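Local atomic coordinates of Tat pathway signal sequence domain protein (Parabacteroides merdae, PDB entry 4Q9A), a protein that probably hydrolyses ester bonds as a GDSL-like lipase or acylhydrolase of the SGNH hydrolase clan. Residues D19-Q25 with F94-S100; L83-E88 with L130-T134; I101-V105 with E147-L151. All coordinates share one frame. Residue numbers count along the deposited sequence, not the author numbering.

Interaction 1: D19-Q25 with F94-S100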
ATOM      1  N   ASP A  19      11.140  -7.395  17.090  1.00 48.91           N
ATOM      2  CA  ASP A  19      12.262  -6.880  16.302  1.00 47.73           C
ATOM      3  C   ASP A  19      12.753  -7.916  15.255  1.00 51.13           C
ATOM      4  O   ASP A  19      13.938  -7.938  14.923  1.00 50.63           O
ATOM      5  CB  ASP A  19      13.421  -6.408  17.218  1.00 49.07           C
ATOM      6  CG  ASP A  19      12.985  -5.582  18.413  1.00 64.91           C
ATOM      7  OD1 ASP A  19      12.322  -4.539  18.209  1.00 67.13           O
ATOM      8  OD2 ASP A  19      13.332  -5.958  19.556  1.00 72.61           O
ATOM      9  N   CYS A  20      11.836  -8.732  14.712  1.00 48.42           N
ATOM     10  CA  CYS A  20      12.145  -9.737  13.686  1.00 50.20           C
ATOM     11  C   CYS A  20      12.558  -9.064  12.373  1.00 54.07           C
ATOM     12  O   CYS A  20      12.002  -8.025  12.009  1.00 53.64           O
ATOM     13  CB  CYS A  20      10.960 -10.674  13.461  1.00 51.68           C
ATOM     14  SG  CYS A  20       9.466  -9.831  12.854  1.00 55.89           S
ATOM     15  N   VAL A  21      13.522  -9.664  11.655  1.00 49.78           N
ATOM     16  CA  VAL A  21      13.992  -9.111  10.381  1.00 48.05           C
ATOM     17  C   VAL A  21      13.284  -9.853   9.228  1.00 49.17           C
ATOM     18  O   VAL A  21      13.326 -11.087   9.160  1.00 49.55           O
ATOM     19  CB  VAL A  21      15.555  -9.138  10.290  1.00 50.88           C
ATOM     20  CG1 VAL A  21      16.068  -8.904   8.867  1.00 49.50           C
ATOM     21  CG2 VAL A  21      16.159  -8.109  11.231  1.00 50.68           C
ATOM     22  N   ILE A  22      12.614  -9.092   8.345  1.00 41.98           N
ATOM     23  CA  ILE A  22      11.939  -9.663   7.165  1.00 40.17           C
ATOM     24  C   ILE A  22      12.640  -9.108   5.926  1.00 45.40           C
ATOM     25  O   ILE A  22      12.822  -7.890   5.808  1.00 44.98           O
ATOM     26  CB  ILE A  22      10.396  -9.458   7.131  1.00 40.84           C
ATOM     27  CG1 ILE A  22       9.730 -10.106   8.358  1.00 39.37           C
ATOM     28  CG2 ILE A  22       9.799 -10.034   5.852  1.00 40.13           C
ATOM     29  CD1 ILE A  22       8.587  -9.290   8.926  1.00 32.43           C
ATOM     30  N   LEU A  23      13.078 -10.013   5.037  1.00 42.60           N
ATOM     31  CA  LEU A  23      13.813  -9.631   3.842  1.00 42.44           C
ATOM     32  C   LEU A  23      13.160 -10.189   2.592  1.00 45.77           C
ATOM     33  O   LEU A  23      12.966 -11.397   2.457  1.00 46.77           O
ATOM     34  CB  LEU A  23      15.296 -10.082   3.933  1.00 42.67           C
ATOM     35  CG  LEU A  23      16.168  -9.885   2.688  1.00 47.43           C
ATOM     36  CD1 LEU A  23      16.360  -8.410   2.353  1.00 47.25           C
ATOM     37  CD2 LEU A  23      17.493 -10.568   2.852  1.00 51.41           C
ATOM     38  N   PHE A  24      12.880  -9.287   1.659  1.00 39.57           N
ATOM     39  CA  PHE A  24      12.312  -9.580   0.345  1.00 36.99           C
ATOM     40  C   PHE A  24      13.438  -9.599  -0.655  1.00 44.74           C
ATOM     41  O   PHE A  24      14.254  -8.663  -0.722  1.00 47.39           O
ATOM     42  CB  PHE A  24      11.226  -8.559  -0.039  1.00 35.46           C
ATOM     43  CG  PHE A  24      10.003  -8.709   0.826  1.00 33.61           C
ATOM     44  CD1 PHE A  24       9.899  -8.034   2.039  1.00 33.63           C
ATOM     45  CD2 PHE A  24       8.975  -9.558   0.456  1.00 33.89           C
ATOM     46  CE1 PHE A  24       8.793  -8.219   2.864  1.00 33.77           C
ATOM     47  CE2 PHE A  24       7.856  -9.720   1.273  1.00 36.26           C
ATOM     48  CZ  PHE A  24       7.780  -9.059   2.479  1.00 33.60           C
ATOM     49  N   GLN A  25      13.515 -10.691  -1.387  1.00 40.70           N
ATOM     50  CA  GLN A  25      14.552 -10.903  -2.372  1.00 41.80           C
ATOM     51  C   GLN A  25      13.895 -11.367  -3.692  1.00 48.77           C
ATOM     52  O   GLN A  25      12.840 -12.030  -3.667  1.00 49.14           O
ATOM     53  CB  GLN A  25      15.560 -11.916  -1.799  1.00 43.60           C
ATOM     54  CG  GLN A  25      16.798 -12.146  -2.624  1.00 55.60           C
ATOM     55  CD  GLN A  25      17.659 -10.932  -2.762  1.00 57.74           C
ATOM     56  OE1 GLN A  25      17.676 -10.276  -3.810  1.00 53.71           O
ATOM     57  NE2 GLN A  25      18.450 -10.671  -1.747  1.00 36.56           N
ATOM     58  N   PHE A  94      22.113  -9.772   6.496  1.00 42.66           N
ATOM     59  CA  PHE A  94      20.930  -9.290   7.193  1.00 41.17           C
ATOM     60  C   PHE A  94      20.511 -10.202   8.317  1.00 45.41           C
ATOM     61  O   PHE A  94      19.759  -9.761   9.200  1.00 43.62           O
ATOM     62  CB  PHE A  94      19.760  -9.149   6.200  1.00 41.70           C
ATOM     63  CG  PHE A  94      19.938  -8.002   5.254  1.00 42.12           C
ATOM     64  CD1 PHE A  94      20.674  -8.153   4.082  1.00 44.82           C
ATOM     65  CD2 PHE A  94      19.410  -6.754   5.549  1.00 43.65           C
ATOM     66  CE1 PHE A  94      20.869  -7.076   3.216  1.00 45.39           C
ATOM     67  CE2 PHE A  94      19.593  -5.673   4.669  1.00 46.54           C
ATOM     68  CZ  PHE A  94      20.312  -5.847   3.505  1.00 44.68           C
ATOM     69  N   GLN A  95      20.939 -11.490   8.252  1.00 43.37           N
ATOM     70  CA  GLN A  95      20.539 -12.560   9.171  1.00 43.34           C
ATOM     71  C   GLN A  95      18.999 -12.559   9.265  1.00 49.30           C
ATOM     72  O   GLN A  95      18.456 -12.372  10.359  1.00 50.36           O
ATOM     73  CB  GLN A  95      21.214 -12.398  10.534  1.00 44.29           C
ATOM     74  CG  GLN A  95      22.637 -12.859  10.530  1.00 46.86           C
ATOM     75  CD  GLN A  95      23.316 -12.432  11.785  1.00 68.10           C
ATOM     76  OE1 GLN A  95      22.932 -12.836  12.889  1.00 60.42           O
ATOM     77  NE2 GLN A  95      24.325 -11.572  11.636  1.00 66.56           N
ATOM     78  N   PRO A  96      18.277 -12.660   8.115  1.00 46.12           N
ATOM     79  CA  PRO A  96      16.813 -12.556   8.166  1.00 45.94           C
ATOM     80  C   PRO A  96      16.123 -13.682   8.925  1.00 50.77           C
ATOM     81  O   PRO A  96      16.448 -14.866   8.762  1.00 50.45           O
ATOM     82  CB  PRO A  96      16.401 -12.577   6.690  1.00 47.21           C
ATOM     83  CG  PRO A  96      17.535 -13.271   5.987  1.00 51.56           C
ATOM     84  CD  PRO A  96      18.748 -12.836   6.722  1.00 47.52           C
ATOM     85  N   ASP A  97      15.147 -13.294   9.747  1.00 47.22           N
ATOM     86  CA  ASP A  97      14.307 -14.220  10.496  1.00 47.15           C
ATOM     87  C   ASP A  97      13.287 -14.859   9.527  1.00 52.38           C
ATOM     88  O   ASP A  97      12.937 -16.045   9.652  1.00 53.95           O
ATOM     89  CB  ASP A  97      13.634 -13.476  11.662  1.00 48.53           C
ATOM     90  CG  ASP A  97      14.626 -13.045  12.744  1.00 56.37           C
ATOM     91  OD1 ASP A  97      15.344 -13.917  13.272  1.00 58.66           O
ATOM     92  OD2 ASP A  97      14.674 -11.842  13.067  1.00 57.98           O
ATOM     93  N   VAL A  98      12.846 -14.059   8.538  1.00 48.01           N
ATOM     94  CA  VAL A  98      11.905 -14.437   7.486  1.00 47.44           C
ATOM     95  C   VAL A  98      12.460 -13.922   6.155  1.00 49.70           C
ATOM     96  O   VAL A  98      12.649 -12.716   5.980  1.00 49.49           O
ATOM     97  CB  VAL A  98      10.471 -13.919   7.769  1.00 51.16           C
ATOM     98  CG1 VAL A  98       9.529 -14.217   6.610  1.00 50.76           C
ATOM     99  CG2 VAL A  98       9.928 -14.514   9.055  1.00 51.86           C
ATOM    100  N   LEU A  99      12.739 -14.838   5.238  1.00 44.18           N
ATOM    101  CA  LEU A  99      13.271 -14.503   3.923  1.00 42.73           C
ATOM    102  C   LEU A  99      12.256 -14.893   2.840  1.00 43.01           C
ATOM    103  O   LEU A  99      11.740 -15.997   2.851  1.00 41.76           O
ATOM    104  CB  LEU A  99      14.640 -15.203   3.716  1.00 43.58           C
ATOM    105  CG  LEU A  99      15.235 -15.229   2.307  1.00 47.96           C
ATOM    106  CD1 LEU A  99      15.750 -13.858   1.882  1.00 47.87           C
ATOM    107  CD2 LEU A  99      16.309 -16.255   2.219  1.00 50.92           C
ATOM    108  N   SER A 100      11.972 -13.975   1.922  1.00 39.50           N
ATOM    109  CA  SER A 100      11.014 -14.170   0.839  1.00 39.16           C
ATOM    110  C   SER A 100      11.743 -14.105  -0.500  1.00 45.83           C
ATOM    111  O   SER A 100      12.537 -13.183  -0.741  1.00 46.53           O
ATOM    112  CB  SER A 100       9.885 -13.142   0.910  1.00 39.40           C
ATOM    113  OG  SER A 100       9.080 -13.194  -0.255  1.00 44.42           O
TER
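Two parallel strands meet here in regular register: Ile22, Leu23 and Phe24 pair with Val98, Leu99 and Ser100 at CA-CA distances of 4.8 to 4.9 Å, and the axes of 21-25 and 98-100 diverge by only 12°. The hydrogen bonds follow the parallel ladder. Val21 O receives Val98 N (3.1 Å), Leu23 N donates to Val98 O (2.9 Å), Leu23 O receives Ser100 N (2.8 Å) and Gln25 N donates to Ser100 O (2.8 Å). Val98 and Ser100 thus each use both backbone groups, while Val98 O and Leu23 O each take a second, CA-H...O contact, from Ile22 CA and from Leu99 CA respectively, both 3.4 Å. At the start of the ladder, where 94-100 is not yet a strand, the carboxylate of Asp97 substitutes for a carbonyl: Val21 N donates to Asp97 OD2 (2.8 Å, 165°). Asp97 N returns a weak bond to Val21 O (2.9 Å, 130°), making that carbonyl a shared acceptor. The hydroxyl of Ser100 is bonded to Trp222.

Side chains alternate between faces. Leu23 CD2 touches Leu99 CD1 (3.8 Å) and Phe94 CD1 (4.2 Å), and Leu23 CB meets Pro96 CB (3.9 Å); on the other face Ile22 CG1 lies 3.9 Å from Val98 CB. Ile22 and Phe24 turn their backbone groups to strand 69-72, so strand 21-26 is an interior strand. Strand 142-146 flanks 98-102 beyond, and helices 51-62 and 212-226 cover the face bearing Phe24.

Interaction 2: L83-E88 with L130-T134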
ATOM      1  N   LEU A  83      21.260 -14.097  -7.989  1.00 50.45           N
ATOM      2  CA  LEU A  83      20.927 -13.949  -6.563  1.00 48.44           C
ATOM      3  C   LEU A  83      22.074 -14.505  -5.743  1.00 51.02           C
ATOM      4  O   LEU A  83      22.512 -13.855  -4.797  1.00 50.61           O
ATOM      5  CB  LEU A  83      19.611 -14.648  -6.143  1.00 47.25           C
ATOM      6  CG  LEU A  83      18.284 -14.150  -6.690  1.00 51.78           C
ATOM      7  CD1 LEU A  83      17.153 -14.913  -6.057  1.00 52.45           C
ATOM      8  CD2 LEU A  83      18.077 -12.661  -6.463  1.00 52.67           C
ATOM      9  N   ARG A  84      22.565 -15.704  -6.104  1.00 47.32           N
ATOM     10  CA  ARG A  84      23.692 -16.346  -5.429  1.00 48.89           C
ATOM     11  C   ARG A  84      24.963 -15.428  -5.455  1.00 52.98           C
ATOM     12  O   ARG A  84      25.601 -15.278  -4.421  1.00 52.66           O
ATOM     13  CB  ARG A  84      23.973 -17.734  -6.051  1.00 50.86           C
ATOM     14  CG  ARG A  84      25.073 -18.563  -5.380  1.00 59.86           C
ATOM     15  CD  ARG A  84      24.751 -18.994  -3.954  1.00 71.04           C
ATOM     16  NE  ARG A  84      25.819 -19.796  -3.345  1.00 83.78           N
ATOM     17  CZ  ARG A  84      26.903 -19.290  -2.758  1.00 96.18           C
ATOM     18  NH1 ARG A  84      27.091 -17.974  -2.711  1.00 72.92           N
ATOM     19  NH2 ARG A  84      27.820 -20.095  -2.237  1.00 85.94           N
ATOM     20  N   GLU A  85      25.275 -14.786  -6.608  1.00 49.80           N
ATOM     21  CA  GLU A  85      26.390 -13.847  -6.787  1.00 50.69           C
ATOM     22  C   GLU A  85      26.470 -12.744  -5.722  1.00 55.22           C
ATOM     23  O   GLU A  85      27.545 -12.167  -5.554  1.00 56.11           O
ATOM     24  CB  GLU A  85      26.255 -13.117  -8.122  1.00 52.43           C
ATOM     25  CG  GLU A  85      26.601 -13.880  -9.375  1.00 63.37           C
ATOM     26  CD  GLU A  85      26.424 -13.035 -10.627  1.00 82.59           C
ATOM     27  OE1 GLU A  85      25.676 -12.023 -10.590  1.00 62.51           O
ATOM     28  OE2 GLU A  85      27.053 -13.389 -11.651  1.00 73.84           O
ATOM     29  N   ARG A  86      25.337 -12.394  -5.073  1.00 49.80           N
ATOM     30  CA  ARG A  86      25.269 -11.306  -4.090  1.00 49.16           C
ATOM     31  C   ARG A  86      24.547 -11.754  -2.822  1.00 55.50           C
ATOM     32  O   ARG A  86      24.099 -10.919  -2.024  1.00 55.06           O
ATOM     33  CB  ARG A  86      24.577 -10.065  -4.702  1.00 45.53           C
ATOM     34  CG  ARG A  86      23.247 -10.372  -5.382  1.00 51.74           C
ATOM     35  CD  ARG A  86      22.605  -9.146  -6.007  1.00 49.57           C
ATOM     36  NE  ARG A  86      21.233  -9.409  -6.462  1.00 43.26           N
ATOM     37  CZ  ARG A  86      20.145  -9.194  -5.727  1.00 61.07           C
ATOM     38  NH1 ARG A  86      20.252  -8.716  -4.490  1.00 42.39           N
ATOM     39  NH2 ARG A  86      18.943  -9.440  -6.225  1.00 60.72           N
ATOM     40  N   TRP A  87      24.453 -13.070  -2.633  1.00 53.66           N
ATOM     41  CA  TRP A  87      23.732 -13.661  -1.524  1.00 54.24           C
ATOM     42  C   TRP A  87      24.345 -13.335  -0.158  1.00 60.62           C
ATOM     43  O   TRP A  87      23.620 -13.284   0.835  1.00 60.90           O
ATOM     44  CB  TRP A  87      23.649 -15.174  -1.725  1.00 54.02           C
ATOM     45  CG  TRP A  87      22.443 -15.784  -1.092  1.00 54.63           C
ATOM     46  CD1 TRP A  87      22.431 -16.698  -0.086  1.00 57.90           C
ATOM     47  CD2 TRP A  87      21.066 -15.470  -1.368  1.00 53.66           C
ATOM     48  NE1 TRP A  87      21.135 -17.025   0.240  1.00 57.06           N
ATOM     49  CE2 TRP A  87      20.276 -16.285  -0.533  1.00 57.73           C
ATOM     50  CE3 TRP A  87      20.421 -14.633  -2.295  1.00 54.68           C
ATOM     51  CZ2 TRP A  87      18.877 -16.267  -0.574  1.00 56.68           C
ATOM     52  CZ3 TRP A  87      19.036 -14.619  -2.336  1.00 55.64           C
ATOM     53  CH2 TRP A  87      18.278 -15.422  -1.480  1.00 56.20           C
ATOM     54  N   GLU A  88      25.664 -13.112  -0.103  1.00 57.35           N
ATOM     55  CA  GLU A  88      26.372 -12.823   1.145  1.00 56.73           C
ATOM     56  C   GLU A  88      26.063 -11.412   1.628  1.00 60.67           C
ATOM     57  O   GLU A  88      25.736 -11.235   2.792  1.00 59.97           O
ATOM     58  CB  GLU A  88      27.891 -13.015   0.984  1.00 59.28           C
ATOM     59  CG  GLU A  88      28.339 -14.463   0.822  1.00 73.99           C
ATOM     60  CD  GLU A  88      27.920 -15.212  -0.437  1.00104.57           C
ATOM     61  OE1 GLU A  88      28.028 -14.650  -1.554  1.00 87.05           O
ATOM     62  OE2 GLU A  88      27.491 -16.380  -0.302  1.00107.50           O
ATOM     63  N   LEU A 130      20.789 -22.725  -4.049  1.00 51.42           N
ATOM     64  CA  LEU A 130      20.587 -21.475  -3.293  1.00 50.43           C
ATOM     65  C   LEU A 130      19.830 -21.709  -1.970  1.00 55.30           C
ATOM     66  O   LEU A 130      20.170 -21.103  -0.952  1.00 53.94           O
ATOM     67  CB  LEU A 130      19.843 -20.422  -4.131  1.00 49.31           C
ATOM     68  CG  LEU A 130      19.807 -18.976  -3.561  1.00 52.79           C
ATOM     69  CD1 LEU A 130      21.186 -18.416  -3.366  1.00 53.01           C
ATOM     70  CD2 LEU A 130      19.033 -18.037  -4.473  1.00 54.64           C
ATOM     71  N   LEU A 131      18.822 -22.596  -1.991  1.00 52.52           N
ATOM     72  CA  LEU A 131      18.020 -22.931  -0.817  1.00 51.00           C
ATOM     73  C   LEU A 131      18.817 -23.814   0.153  1.00 54.32           C
ATOM     74  O   LEU A 131      18.696 -23.628   1.367  1.00 54.00           O
ATOM     75  CB  LEU A 131      16.704 -23.609  -1.240  1.00 50.85           C
ATOM     76  CG  LEU A 131      15.698 -22.677  -1.930  1.00 54.80           C
ATOM     77  CD1 LEU A 131      14.662 -23.471  -2.751  1.00 55.36           C
ATOM     78  CD2 LEU A 131      15.051 -21.686  -0.928  1.00 55.16           C
ATOM     79  N   LYS A 132      19.643 -24.746  -0.373  1.00 50.26           N
ATOM     80  CA  LYS A 132      20.466 -25.632   0.454  1.00 51.45           C
ATOM     81  C   LYS A 132      21.458 -24.794   1.252  1.00 57.80           C
ATOM     82  O   LYS A 132      21.555 -24.950   2.465  1.00 57.74           O
ATOM     83  CB  LYS A 132      21.198 -26.690  -0.412  1.00 53.98           C
ATOM     84  CG  LYS A 132      21.962 -27.742   0.386  1.00 50.39           C
ATOM     85  CD  LYS A 132      22.527 -28.846  -0.501  1.00 55.38           C
ATOM     86  CE  LYS A 132      23.684 -29.585   0.137  1.00 59.01           C
ATOM     87  NZ  LYS A 132      24.971 -28.855  -0.038  1.00 63.26           N
ATOM     88  N   TYR A 133      22.139 -23.867   0.559  1.00 55.57           N
ATOM     89  CA  TYR A 133      23.118 -22.936   1.104  1.00 55.86           C
ATOM     90  C   TYR A 133      22.479 -21.994   2.131  1.00 58.70           C
ATOM     91  O   TYR A 133      23.072 -21.747   3.184  1.00 57.86           O
ATOM     92  CB  TYR A 133      23.752 -22.142  -0.049  1.00 57.53           C
ATOM     93  CG  TYR A 133      24.777 -21.109   0.364  1.00 59.57           C
ATOM     94  CD1 TYR A 133      26.068 -21.483   0.733  1.00 62.53           C
ATOM     95  CD2 TYR A 133      24.479 -19.752   0.326  1.00 59.37           C
ATOM     96  CE1 TYR A 133      27.021 -20.534   1.103  1.00 63.17           C
ATOM     97  CE2 TYR A 133      25.427 -18.792   0.684  1.00 60.42           C
ATOM     98  CZ  TYR A 133      26.697 -19.187   1.072  1.00 68.46           C
ATOM     99  OH  TYR A 133      27.632 -18.243   1.414  1.00 69.98           O
ATOM    100  N   THR A 134      21.285 -21.460   1.817  1.00 54.82           N
ATOM    101  CA  THR A 134      20.575 -20.550   2.715  1.00 53.40           C
ATOM    102  C   THR A 134      20.307 -21.230   4.068  1.00 58.40           C
ATOM    103  O   THR A 134      20.722 -20.691   5.100  1.00 58.21           O
ATOM    104  CB  THR A 134      19.289 -20.046   2.078  1.00 56.71           C
ATOM    105  OG1 THR A 134      19.615 -19.341   0.884  1.00 55.71           O
ATOM    106  CG2 THR A 134      18.506 -19.138   3.014  1.00 53.87           C
TER
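Arg84 runs out with chi1 and chi3 in t but is kinked by a p chi2, and this turns the guanidinium flat onto the Tyr133 ring: the centres are 3.8 Å apart, the planes 12° apart, and Arg84 CZ sits 10° off the ring normal, a well-formed cation-pi stack. The same guanidinium makes a salt bridge within its own segment, from Arg84 NH1 to Glu88 OE2 (2.9 Å). Glu88, bent by its m and p chi1 and chi2 angles, also brings OE2 to Tyr133 OH, which donates a short but geometrically weak hydrogen bond of 2.5 Å. One carboxylate oxygen therefore meets both members of the stack.

Trp87 ends a type I turn that begins at Arg84, closed by Trp87 N to Arg84 O (3.1 Å), and its t chi1 sends the indole toward helix 120-137. Trp87 NE1 donates to Thr134 OG1 (2.8 Å). With chi1 in m, that hydroxyl in turn donates to Leu130 O one helical turn back (2.6 Å), so it serves as acceptor and donor at once. Leu130, in the t,p rotamer, places CD1 3.5 Å from the centroid of the Trp87 five-membered ring and 10° off its normal, a CH-pi contact; Leu130 CD2 reaches Leu83 CB at 3.8 Å. Trp87 and Tyr133 meet only rim to rim, with planes at 52°.

The contact joins two pieces of one helical layer, the turn between helices 80-84 and 88-92 and helix 120-137, with Trp87 and Thr134 reaching Leu99 of the sheet. Both belong to beta-alpha-beta connections, into and out of strand 98-102, of the three-layer alpha/beta/alpha fold of SGNH hydrolases.

Interaction 3: I101-V105 with E147-L151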
ATOM      1  N   ILE A 101      11.499 -15.110  -1.354  1.00 41.79           N
ATOM      2  CA  ILE A 101      12.152 -15.204  -2.655  1.00 40.95           C
ATOM      3  C   ILE A 101      11.110 -15.348  -3.761  1.00 45.50           C
ATOM      4  O   ILE A 101      10.245 -16.225  -3.696  1.00 44.71           O
ATOM      5  CB  ILE A 101      13.200 -16.369  -2.688  1.00 43.55           C
ATOM      6  CG1 ILE A 101      14.271 -16.180  -1.585  1.00 43.63           C
ATOM      7  CG2 ILE A 101      13.850 -16.522  -4.104  1.00 42.26           C
ATOM      8  CD1 ILE A 101      14.926 -17.418  -1.122  1.00 55.65           C
ATOM      9  N   LEU A 102      11.216 -14.485  -4.778  1.00 43.15           N
ATOM     10  CA  LEU A 102      10.394 -14.520  -5.987  1.00 44.17           C
ATOM     11  C   LEU A 102      11.362 -14.421  -7.153  1.00 49.66           C
ATOM     12  O   LEU A 102      11.910 -13.351  -7.409  1.00 48.28           O
ATOM     13  CB  LEU A 102       9.311 -13.406  -6.014  1.00 43.87           C
ATOM     14  CG  LEU A 102       8.519 -13.225  -7.322  1.00 48.97           C
ATOM     15  CD1 LEU A 102       7.700 -14.479  -7.680  1.00 50.38           C
ATOM     16  CD2 LEU A 102       7.620 -12.019  -7.256  1.00 50.52           C
ATOM     17  N   ILE A 103      11.626 -15.549  -7.808  1.00 49.04           N
ATOM     18  CA  ILE A 103      12.567 -15.620  -8.918  1.00 50.49           C
ATOM     19  C   ILE A 103      12.124 -16.732  -9.889  1.00 57.83           C
ATOM     20  O   ILE A 103      11.565 -17.755  -9.445  1.00 58.95           O
ATOM     21  CB  ILE A 103      14.027 -15.804  -8.373  1.00 53.78           C
ATOM     22  CG1 ILE A 103      15.094 -15.269  -9.333  1.00 55.17           C
ATOM     23  CG2 ILE A 103      14.342 -17.198  -7.854  1.00 54.77           C
ATOM     24  CD1 ILE A 103      15.365 -13.753  -9.198  1.00 59.89           C
ATOM     25  N   GLY A 104      12.344 -16.499 -11.190  1.00 53.18           N
ATOM     26  CA  GLY A 104      12.000 -17.472 -12.213  1.00 52.83           C
ATOM     27  C   GLY A 104      11.527 -16.944 -13.543  1.00 56.88           C
ATOM     28  O   GLY A 104      11.718 -17.610 -14.566  1.00 57.74           O
ATOM     29  N   VAL A 105      10.870 -15.780 -13.555  1.00 53.07           N
ATOM     30  CA  VAL A 105      10.333 -15.233 -14.800  1.00 53.64           C
ATOM     31  C   VAL A 105      11.480 -14.857 -15.765  1.00 59.92           C
ATOM     32  O   VAL A 105      11.377 -15.136 -16.960  1.00 60.86           O
ATOM     33  CB  VAL A 105       9.335 -14.072 -14.559  1.00 57.04           C
ATOM     34  CG1 VAL A 105      10.035 -12.776 -14.137  1.00 56.75           C
ATOM     35  CG2 VAL A 105       8.436 -13.847 -15.771  1.00 57.63           C
ATOM     36  N   GLU A 147       5.590 -18.249  -6.151  1.00 48.02           N
ATOM     37  CA  GLU A 147       5.385 -18.841  -7.471  1.00 48.49           C
ATOM     38  C   GLU A 147       5.656 -17.800  -8.578  1.00 52.18           C
ATOM     39  O   GLU A 147       4.961 -16.769  -8.612  1.00 50.70           O
ATOM     40  CB  GLU A 147       3.943 -19.415  -7.611  1.00 50.08           C
ATOM     41  CG  GLU A 147       3.717 -20.248  -8.863  1.00 55.69           C
ATOM     42  CD  GLU A 147       2.327 -20.821  -9.059  1.00 74.75           C
ATOM     43  OE1 GLU A 147       1.339 -20.165  -8.654  1.00 58.28           O
ATOM     44  OE2 GLU A 147       2.224 -21.920  -9.651  1.00 72.12           O
ATOM     45  N   PRO A 148       6.611 -18.070  -9.517  1.00 48.94           N
ATOM     46  CA  PRO A 148       6.781 -17.160 -10.675  1.00 48.56           C
ATOM     47  C   PRO A 148       5.506 -17.218 -11.540  1.00 55.80           C
ATOM     48  O   PRO A 148       4.853 -18.272 -11.574  1.00 57.63           O
ATOM     49  CB  PRO A 148       8.018 -17.705 -11.383  1.00 50.44           C
ATOM     50  CG  PRO A 148       8.095 -19.125 -10.983  1.00 55.79           C
ATOM     51  CD  PRO A 148       7.466 -19.268  -9.636  1.00 50.66           C
ATOM     52  N   PHE A 149       5.093 -16.094 -12.161  1.00 52.40           N
ATOM     53  CA  PHE A 149       3.805 -16.023 -12.860  1.00 53.21           C
ATOM     54  C   PHE A 149       3.800 -15.152 -14.116  1.00 58.02           C
ATOM     55  O   PHE A 149       4.712 -14.353 -14.326  1.00 58.55           O
ATOM     56  CB  PHE A 149       2.752 -15.427 -11.883  1.00 54.77           C
ATOM     57  CG  PHE A 149       3.141 -14.051 -11.364  1.00 55.37           C
ATOM     58  CD1 PHE A 149       2.815 -12.901 -12.076  1.00 58.51           C
ATOM     59  CD2 PHE A 149       3.902 -13.915 -10.207  1.00 56.09           C
ATOM     60  CE1 PHE A 149       3.249 -11.643 -11.643  1.00 58.74           C
ATOM     61  CE2 PHE A 149       4.321 -12.659  -9.768  1.00 58.05           C
ATOM     62  CZ  PHE A 149       3.989 -11.529 -10.488  1.00 56.62           C
ATOM     63  N   THR A 150       2.683 -15.218 -14.873  1.00 54.54           N
ATOM     64  CA  THR A 150       2.394 -14.410 -16.065  1.00 54.07           C
ATOM     65  C   THR A 150       0.889 -14.229 -16.275  1.00 58.69           C
ATOM     66  O   THR A 150       0.094 -15.129 -15.972  1.00 59.18           O
ATOM     67  CB  THR A 150       2.963 -15.016 -17.365  1.00 55.42           C
ATOM     68  OG1 THR A 150       2.361 -16.297 -17.582  1.00 56.45           O
ATOM     69  CG2 THR A 150       4.493 -15.077 -17.406  1.00 51.32           C
ATOM     70  N   LEU A 151       0.521 -13.091 -16.878  1.00 54.08           N
ATOM     71  CA  LEU A 151      -0.822 -12.766 -17.315  1.00 53.58           C
ATOM     72  C   LEU A 151      -0.780 -12.856 -18.873  1.00 58.56           C
ATOM     73  O   LEU A 151      -0.093 -12.067 -19.527  1.00 57.53           O
ATOM     74  CB  LEU A 151      -1.246 -11.403 -16.753  1.00 53.03           C
ATOM     75  CG  LEU A 151      -1.517 -11.371 -15.218  1.00 56.70           C
ATOM     76  CD1 LEU A 151      -0.246 -10.980 -14.409  1.00 55.38           C
ATOM     77  CD2 LEU A 151      -2.661 -10.422 -14.886  1.00 56.80           C
TER
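Where strand 98-102 gives way to loop, the segments 102-105 and 147-150 run alongside each other, their end-to-end directions 36° apart, with their closest CA pair, Gly104 and Pro148, 5.4 Å apart and no hydrogen bond between them. Gly104 has phi/psi of 146/-31, where a CB would jam against the preceding carbonyl; an ideal CB would also lie 3.0 Å from Pro148 CB. Glycine is thus required twice over.

Pro148 directs its ring into this bend, with CB 4.1 Å from both Gly104 CA and Val105 N. Leu102 spans the beginning of the gap: its CD1 is 3.7 Å from Glu147 O, and its CD2 meets the edge of the Phe149 ring at CE2 (4.2 Å). Farther on, Val105 CG2 approaches Phe149 O at 4.0 Å.

Gly104 and Val105 open a Gly-Val-Asn-Asp sequence that matches the GxND block of SGNH hydrolases, whose asparagine in relatives contributes to the oxyanion hole. Val105 also touches Asp27, beside phosphoserine Ser28 of the GDS motif, consistent with an active-site location at the carboxyl ends of the strands.

In the fold
From the N terminus, strand 21-26 is laid down first, and interaction 1 closes a 68-residue loop when 94-100 pairs with it. Segment 83-88 lies inside that loop but finds its partner at 130-134, outside it, so interactions 1 and 2 cross. Interaction 3 opens at once after interaction 1 has closed, making the two serial on strand 98-102, and its return at 147-151 crosses interaction 2. Direct contacts join all three: Gln25 CG meets Trp87 CZ3 (3.3 Å), Gln25 O and Leu102 N probably hydrogen-bond (3.1 Å), and Leu83 CD1 touches Ile103 CD1 (3.8 Å). Together they tie the central sheet to a helical layer and the strand-end loops.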